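Beta-N-acetylhexosaminidase (Thermotoga neapolitana, PDB 5BZA) probably hydrolyses terminal non-reducing N-acetyl-D-hexosamine residues from N-acetyl-beta-D-hexosaminides, as a member of glycoside hydrolase family 3. Local coordinates at residues B[229-233]-B[234-238]. Numbering follows the deposited sequence.
Sequences TEVLR and EKLNF. With CD (cadmium ion), chain R.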
# COMPACT_ATOMS: atom_id res chain seq x y z
N THR B 229 4.49 34.23 -18.29
CA THR B 229 5.67 34.59 -19.10
C THR B 229 6.59 35.58 -18.38
O THR B 229 7.78 35.32 -18.20
CB THR B 229 5.31 35.21 -20.48
OG1 THR B 229 4.46 34.33 -21.22
CG2 THR B 229 6.60 35.44 -21.29
N GLU B 230 6.04 36.70 -17.92
CA GLU B 230 6.90 37.75 -17.36
C GLU B 230 7.48 37.28 -16.04
O GLU B 230 8.69 37.47 -15.76
CB GLU B 230 6.13 39.06 -17.17
CG GLU B 230 5.61 39.67 -18.46
CD GLU B 230 5.13 41.10 -18.28
OE1 GLU B 230 5.47 41.72 -17.24
OE2 GLU B 230 4.36 41.58 -19.14
N VAL B 231 6.65 36.69 -15.18
CA VAL B 231 7.20 36.27 -13.91
C VAL B 231 7.84 34.89 -13.98
O VAL B 231 9.03 34.76 -13.67
CB VAL B 231 6.14 36.30 -12.81
CG1 VAL B 231 6.75 35.89 -11.46
CG2 VAL B 231 5.63 37.68 -12.72
N LEU B 232 7.11 33.87 -14.41
CA LEU B 232 7.63 32.51 -14.30
C LEU B 232 8.71 32.17 -15.34
O LEU B 232 9.77 31.62 -14.98
CB LEU B 232 6.48 31.50 -14.39
CG LEU B 232 6.96 30.05 -14.30
CD1 LEU B 232 7.66 29.79 -12.96
CD2 LEU B 232 5.85 29.11 -14.53
N ARG B 233 8.42 32.43 -16.62
CA ARG B 233 9.39 32.15 -17.69
C ARG B 233 10.61 33.08 -17.67
O ARG B 233 11.75 32.64 -17.84
CB ARG B 233 8.74 32.24 -19.07
CG ARG B 233 7.60 31.26 -19.32
CD ARG B 233 8.03 29.83 -19.10
NE ARG B 233 7.06 28.90 -19.70
CZ ARG B 233 7.23 27.58 -19.78
NH1 ARG B 233 8.32 27.02 -19.26
NH2 ARG B 233 6.30 26.81 -20.35
N GLU B 234 10.37 34.38 -17.50
CA GLU B 234 11.46 35.36 -17.57
C GLU B 234 12.11 35.71 -16.22
O GLU B 234 13.28 35.34 -15.98
CB GLU B 234 10.95 36.62 -18.24
CG GLU B 234 10.88 36.42 -19.75
CD GLU B 234 10.02 37.45 -20.43
OE1 GLU B 234 9.68 38.46 -19.77
OE2 GLU B 234 9.67 37.24 -21.62
N LYS B 235 11.38 36.38 -15.32
CA LYS B 235 11.98 36.78 -14.04
C LYS B 235 12.54 35.53 -13.32
O LYS B 235 13.69 35.52 -12.86
CB LYS B 235 10.95 37.51 -13.16
CG LYS B 235 10.90 39.00 -13.51
CD LYS B 235 10.14 39.93 -12.56
CE LYS B 235 10.34 41.41 -13.04
NZ LYS B 235 9.87 42.44 -12.05
N LEU B 236 11.76 34.44 -13.30
CA LEU B 236 12.17 33.23 -12.56
C LEU B 236 12.97 32.23 -13.38
O LEU B 236 13.57 31.30 -12.82
CB LEU B 236 10.92 32.54 -12.03
CG LEU B 236 10.35 33.29 -10.85
CD1 LEU B 236 8.93 32.85 -10.46
CD2 LEU B 236 11.31 33.09 -9.73
N ASN B 237 12.98 32.42 -14.69
CA ASN B 237 13.78 31.61 -15.61
C ASN B 237 13.42 30.08 -15.60
O ASN B 237 14.27 29.20 -15.88
CB ASN B 237 15.27 31.83 -15.29
CG ASN B 237 16.15 31.53 -16.48
OD1 ASN B 237 15.77 31.82 -17.62
ND2 ASN B 237 17.32 30.93 -16.23
N PHE B 238 12.16 29.77 -15.35
CA PHE B 238 11.73 28.38 -15.39
C PHE B 238 11.42 28.01 -16.84
O PHE B 238 10.55 28.60 -17.46
CB PHE B 238 10.49 28.12 -14.50
CG PHE B 238 10.02 26.68 -14.54
CD1 PHE B 238 10.82 25.65 -14.08
CD2 PHE B 238 8.76 26.36 -15.05
CE1 PHE B 238 10.39 24.31 -14.13
CE2 PHE B 238 8.32 25.03 -15.12
CZ PHE B 238 9.14 24.00 -14.65
CD CD R . 8.36 39.91 -21.57
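A pi-type turn widens the C-terminal end of helix 225-235 where Thr229, Glu230 and Val231 accept from Glu234, Lys235 and Leu236, five residues on. Lys235 N reaches Glu230 O at 2.9 Å, and Leu236 N meets Val231 O at 2.8 Å. Asn237, with positive phi, turns the chain off the helix, and Phe238 N then hydrogen-bonds to Leu232 O (3.0 Å). On the apolar side Leu232 and Phe238 lie alongside each other, Leu232 CD1 against Phe238 CB at 3.6 Å; Leu236 CD1 touches Val231 CG1 (3.9 Å). Arg233 bends at chi2 (-56°), which brings its guanidinium over to the turn. NH1 of Arg233 donates almost straight, within the guanidinium plane, to Phe238 O at 3.3 Å, approaching from above the carbonyl plane. Gly240 O also takes NH1, while NH2 serves Gly269 O and Asn271 OD1, a fan of bonds that fixes the group's rotation. With a leucine here, Phe238 O and Gly240 O would probably lose their common donor, and the turn its polar link to Gly269 and Asn271. At the exposed side Glu234 OE1 binds a cadmium ion at 2.7 Å. The helix links strands 205-208 and 241-243 in a beta-alpha-beta unit of the TIM-barrel domain, with Leu232 and Leu236 packed on Phe162 of strand 156-162 and Phe198 of helix 192-198, which stacks on Phe238.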